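Local coordinates for reticulocyte binding protein (Streptococcus agalactiae COH1, PDB 3FAW) that probably acts as a cell-wall-anchored pullulanase that hydrolyses alpha-1,6 linkages in pullulan and related alpha-glucans, at residues Lys329-Thr333 against Ser666-Ile670; Leu354-Ser359 against Arg368-Leu372. All coordinates share one frame. Numbering follows the deposited sequence.

Interaction 1: residues Lys329-Thr333 against Ser666-Ile670; sequences KSRST and SSDAI
Four backbone and side-chain groups of S332 and D668 carry most of this contact. D668 N donates to S332 OG at 2.8 Å, nearly linearly, while S332 N returns a bond of 3.2 Å to D668 OD2, so each residue offers its amide to the other's side chain. One residue further on, A669 N reaches S332 O at 3.2 Å. The amides of D668 and A669 belong to the first turn of helix 668-671, where no preceding helical carbonyl exists to receive them; S332 supplies both acceptors. S667 is the N-cap, in the p rotamer, with OG weakly accepting from I670 N at 3.4 Å and also bonded to A334 O.

Residues 330-332 run in extended conformation without joining a sheet, and T333 turns to phi/psi -97/-24. The closest CA pairs are S332-S667 and T333-A669, both 5.2 Å. S332 has chi1 near 42° and D668 is m, which brings the two side chains alongside the opposing backbone. D668 OD2 is also salt-bridged to R276, whose NH2 in turn bonds K329 O. R331 CA lies 3.5 Å from D668 OD2, while the R331 guanidinium is bound elsewhere, to S280 and D285. At the edge, T333 O lies 3.4 Å from A669 CB, and 227 Å² is buried in all.

The contact ties the loop following the second barrel strand, 312-315, to a short helix following the eighth, 614-618. Its chemistry is almost wholly polar, implying a junction specified by directional bonds to a helix start rather than by hydrophobic burial.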
loop_
_atom_site.group_PDB
_atom_site.type_symbol
_atom_site.label_atom_id
_atom_site.label_comp_id
_atom_site.label_asym_id
_atom_site.label_seq_id
_atom_site.Cartn_x
_atom_site.Cartn_y
_atom_site.Cartn_z
ATOM N N LYS A 329 -16.096 6.370 -17.851
ATOM C CA LYS A 329 -14.859 5.678 -18.228
ATOM C C LYS A 329 -14.045 6.463 -19.265
ATOM O O LYS A 329 -13.058 5.953 -19.797
ATOM C CB LYS A 329 -15.176 4.279 -18.769
ATOM C CG LYS A 329 -15.744 3.329 -17.729
ATOM C CD LYS A 329 -16.007 1.958 -18.318
ATOM C CE LYS A 329 -16.472 0.967 -17.261
ATOM N NZ LYS A 329 -15.430 0.736 -16.230
ATOM N N SER A 330 -14.444 7.705 -19.529
ATOM C CA SER A 330 -13.825 8.506 -20.581
ATOM C C SER A 330 -12.357 8.811 -20.295
ATOM O O SER A 330 -11.963 9.021 -19.146
ATOM C CB SER A 330 -14.600 9.814 -20.801
ATOM O OG SER A 330 -14.478 10.685 -19.689
ATOM N N ARG A 331 -11.563 8.823 -21.361
ATOM C CA ARG A 331 -10.160 9.201 -21.297
ATOM C C ARG A 331 -10.022 10.712 -21.112
ATOM O O ARG A 331 -10.673 11.494 -21.807
ATOM C CB ARG A 331 -9.442 8.769 -22.576
ATOM C CG ARG A 331 -7.954 9.092 -22.605
ATOM C CD ARG A 331 -7.325 8.733 -23.944
ATOM N NE ARG A 331 -7.203 7.284 -24.117
ATOM C CZ ARG A 331 -7.870 6.538 -25.001
ATOM N NH1 ARG A 331 -8.744 7.073 -25.849
ATOM N NH2 ARG A 331 -7.648 5.230 -25.041
ATOM N N SER A 332 -9.179 11.107 -20.163
ATOM C CA SER A 332 -8.811 12.503 -19.971
ATOM C C SER A 332 -7.551 12.752 -20.798
ATOM O O SER A 332 -6.468 12.262 -20.465
ATOM C CB SER A 332 -8.570 12.810 -18.486
ATOM O OG SER A 332 -7.850 11.767 -17.845
ATOM N N THR A 333 -7.709 13.511 -21.878
ATOM C CA THR A 333 -6.674 13.640 -22.907
ATOM C C THR A 333 -5.805 14.886 -22.738
ATOM O O THR A 333 -4.674 14.925 -23.228
ATOM C CB THR A 333 -7.308 13.662 -24.303
ATOM O OG1 THR A 333 -8.213 14.768 -24.396
ATOM C CG2 THR A 333 -8.062 12.365 -24.562
ATOM N N SER A 666 -4.039 13.258 -11.600
ATOM C CA SER A 666 -3.606 13.681 -12.929
ATOM C C SER A 666 -4.357 12.906 -14.002
ATOM O O SER A 666 -4.924 11.843 -13.736
ATOM C CB SER A 666 -2.099 13.467 -13.108
ATOM O OG SER A 666 -1.345 14.363 -12.312
ATOM N N SER A 667 -4.335 13.442 -15.219
ATOM C CA SER A 667 -5.068 12.859 -16.340
ATOM C C SER A 667 -4.447 11.557 -16.834
ATOM O O SER A 667 -3.326 11.201 -16.457
ATOM C CB SER A 667 -5.122 13.848 -17.501
ATOM O OG SER A 667 -3.822 14.074 -18.021
ATOM N N ASP A 668 -5.188 10.860 -17.691
ATOM C CA ASP A 668 -4.658 9.698 -18.403
ATOM C C ASP A 668 -3.479 10.070 -19.292
ATOM O O ASP A 668 -2.574 9.260 -19.480
ATOM C CB ASP A 668 -5.744 9.036 -19.249
ATOM C CG ASP A 668 -6.792 8.343 -18.408
ATOM O OD1 ASP A 668 -6.418 7.620 -17.461
ATOM O OD2 ASP A 668 -7.990 8.523 -18.695
ATOM N N ALA A 669 -3.495 11.289 -19.835
ATOM C CA ALA A 669 -2.366 11.807 -20.624
ATOM C C ALA A 669 -1.055 11.746 -19.828
ATOM O O ALA A 669 -0.008 11.377 -20.364
ATOM C CB ALA A 669 -2.647 13.234 -21.067
ATOM N N ILE A 670 -1.128 12.111 -18.549
ATOM C CA ILE A 670 0.015 12.033 -17.642
ATOM C C ILE A 670 0.304 10.596 -17.210
ATOM O O ILE A 670 1.456 10.168 -17.208
ATOM C CB ILE A 670 -0.221 12.887 -16.367
ATOM C CG1 ILE A 670 -0.121 14.380 -16.691
ATOM C CG2 ILE A 670 0.780 12.513 -15.270
ATOM C CD1 ILE A 670 1.297 14.856 -16.971
#

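Interaction 2: residues Leu354-Ser359 against Arg368-Leu372; sequences LSGMYS and RIAEL
A beta-alpha loop of the catalytic barrel folds back here onto the helix it leads into. L354 and S355 are extended; an ST turn, with M357 N donating to S355 OG at 3.2 Å, overlaps the type I beta turn from G356 to S359. Backbones come nearest at S359 and R368, whose CA atoms are 5.2 Å apart.

R368, with chi1 p and chi2 and chi3 between wells, curls back so that NH2 donates to L354 O at 3.0 Å and NE adds a weak bond to the same oxygen at 3.4 Å. One guanidinium face lies against the peptide linking S355 to G356. A CB on G356 would come within 3.0 Å of R368 NH1, leaving little room for a side chain.

In the (beta/alpha)8 barrel of the alpha-amylase family, this loop joins the second strand, 312-315, to helix 367-381. L354 CD2 packs on L372 CD2 at 3.6 Å and L354 CD1 on I369 CG1 at 4.5 Å, with F449 of helix 432-449 touching all three residues.

At the turn's end, S359 OG (t rotamer) donates to E371 OE1 at 2.6 Å, although the position of OG is less certain. A water donates to Y358 O at 2.9 Å and, weakly, to E371 OE2 at 2.9 Å; OE2 also receives the amide of E360.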
loop_
_atom_site.group_PDB
_atom_site.type_symbol
_atom_site.label_atom_id
_atom_site.label_comp_id
_atom_site.label_asym_id
_atom_site.label_seq_id
_atom_site.Cartn_x
_atom_site.Cartn_y
_atom_site.Cartn_z
ATOM N N LEU A 354 -14.828 -4.603 -3.871
ATOM C CA LEU A 354 -13.984 -4.089 -4.952
ATOM C C LEU A 354 -14.551 -2.808 -5.536
ATOM O O LEU A 354 -15.754 -2.558 -5.465
ATOM C CB LEU A 354 -13.856 -5.126 -6.077
ATOM C CG LEU A 354 -13.169 -6.447 -5.720
ATOM C CD1 LEU A 354 -13.243 -7.453 -6.876
ATOM C CD2 LEU A 354 -11.732 -6.213 -5.302
ATOM N N SER A 355 -13.669 -2.003 -6.117
ATOM C CA SER A 355 -14.071 -0.814 -6.853
ATOM C C SER A 355 -14.796 -1.229 -8.131
ATOM O O SER A 355 -14.446 -2.235 -8.757
ATOM C CB SER A 355 -12.841 0.029 -7.200
ATOM O OG SER A 355 -13.196 1.180 -7.946
ATOM N N GLY A 356 -15.812 -0.459 -8.508
ATOM C CA GLY A 356 -16.488 -0.646 -9.785
ATOM C C GLY A 356 -15.776 0.024 -10.957
ATOM O O GLY A 356 -16.178 -0.158 -12.101
ATOM N N MET A 357 -14.719 0.794 -10.679
ATOM C CA MET A 357 -13.992 1.538 -11.725
ATOM C C MET A 357 -13.305 0.637 -12.763
ATOM O O MET A 357 -13.150 1.030 -13.922
ATOM C CB MET A 357 -12.946 2.460 -11.088
ATOM C CG MET A 357 -12.366 3.542 -12.016
ATOM S SD MET A 357 -13.585 4.772 -12.530
ATOM C CE MET A 357 -14.023 4.166 -14.159
ATOM N N TYR A 358 -12.897 -0.560 -12.342
ATOM C CA TYR A 358 -12.148 -1.476 -13.203
ATOM C C TYR A 358 -13.007 -2.605 -13.761
ATOM O O TYR A 358 -12.489 -3.571 -14.337
ATOM C CB TYR A 358 -10.939 -2.019 -12.438
ATOM C CG TYR A 358 -10.162 -0.915 -11.767
ATOM C CD1 TYR A 358 -9.768 0.215 -12.484
ATOM C CD2 TYR A 358 -9.844 -0.974 -10.411
ATOM C CE1 TYR A 358 -9.070 1.240 -11.883
ATOM C CE2 TYR A 358 -9.136 0.047 -9.801
ATOM C CZ TYR A 358 -8.756 1.154 -10.543
ATOM O OH TYR A 358 -8.061 2.178 -9.955
ATOM N N SER A 359 -14.322 -2.453 -13.619
ATOM C CA SER A 359 -15.290 -3.416 -14.125
ATOM C C SER A 359 -15.913 -2.914 -15.420
ATOM O O SER A 359 -16.198 -1.721 -15.571
ATOM C CB SER A 359 -16.387 -3.651 -13.082
ATOM O OG SER A 359 -17.446 -4.437 -13.606
ATOM N N ARG A 368 -17.512 -7.612 -11.121
ATOM C CA ARG A 368 -16.152 -7.239 -10.690
ATOM C C ARG A 368 -15.418 -8.334 -9.917
ATOM O O ARG A 368 -14.195 -8.446 -10.016
ATOM C CB ARG A 368 -16.173 -5.946 -9.872
ATOM C CG ARG A 368 -16.985 -6.037 -8.576
ATOM C CD ARG A 368 -18.100 -5.036 -8.574
ATOM N NE ARG A 368 -17.895 -3.921 -7.681
ATOM C CZ ARG A 368 -18.549 -2.766 -7.757
ATOM N NH1 ARG A 368 -19.438 -2.527 -8.718
ATOM N NH2 ARG A 368 -18.293 -1.831 -6.871
ATOM N N ILE A 369 -16.161 -9.123 -9.145
ATOM C CA ILE A 369 -15.606 -10.269 -8.434
ATOM C C ILE A 369 -15.138 -11.316 -9.448
ATOM O O ILE A 369 -14.023 -11.846 -9.343
ATOM C CB ILE A 369 -16.647 -10.881 -7.459
ATOM C CG1 ILE A 369 -16.945 -9.895 -6.325
ATOM C CG2 ILE A 369 -16.154 -12.224 -6.895
ATOM C CD1 ILE A 369 -18.080 -10.322 -5.403
ATOM N N ALA A 370 -15.992 -11.593 -10.432
ATOM C CA ALA A 370 -15.659 -12.513 -11.517
ATOM C C ALA A 370 -14.507 -11.980 -12.384
ATOM O O ALA A 370 -13.634 -12.735 -12.806
ATOM C CB ALA A 370 -16.891 -12.774 -12.377
ATOM N N GLU A 371 -14.509 -10.674 -12.636
ATOM C CA GLU A 371 -13.482 -10.044 -13.469
ATOM C C GLU A 371 -12.087 -10.020 -12.827
ATOM O O GLU A 371 -11.092 -10.214 -13.524
ATOM C CB GLU A 371 -13.902 -8.623 -13.834
ATOM C CG GLU A 371 -15.077 -8.553 -14.793
ATOM C CD GLU A 371 -15.701 -7.175 -14.831
ATOM O OE1 GLU A 371 -16.126 -6.680 -13.767
ATOM O OE2 GLU A 371 -15.760 -6.582 -15.922
ATOM N N LEU A 372 -12.010 -9.776 -11.517
ATOM C CA LEU A 372 -10.716 -9.790 -10.820
ATOM C C LEU A 372 -10.187 -11.221 -10.673
ATOM O O LEU A 372 -8.993 -11.463 -10.835
ATOM C CB LEU A 372 -10.800 -9.103 -9.449
ATOM C CG LEU A 372 -9.475 -9.014 -8.664
ATOM C CD1 LEU A 372 -8.381 -8.318 -9.486
ATOM C CD2 LEU A 372 -9.665 -8.303 -7.324
HETATM O O HOH W 1 -12.967 -5.892 -16.065
#

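Along the chain the order is 329-333, 354-359, 368-372 and 666-670, so both halves of interaction 2 fall between those of interaction 1. Their centres lie 20 Å apart, yet the same long loop, between strand 312-315 and helix 367-381, contributes to both and links them directly: K329 NZ is 2.7 Å from S359 O, a probable hydrogen bond. Interaction 2 holds the loop's later part locally on its following helix, whereas interaction 1 fixes an earlier part to the region beyond strand 614-618, the last of the barrel. The calcium site of N340, Y342 and D665 joins those same distant regions, consistent with metal and hydrogen bonds jointly ordering this loop.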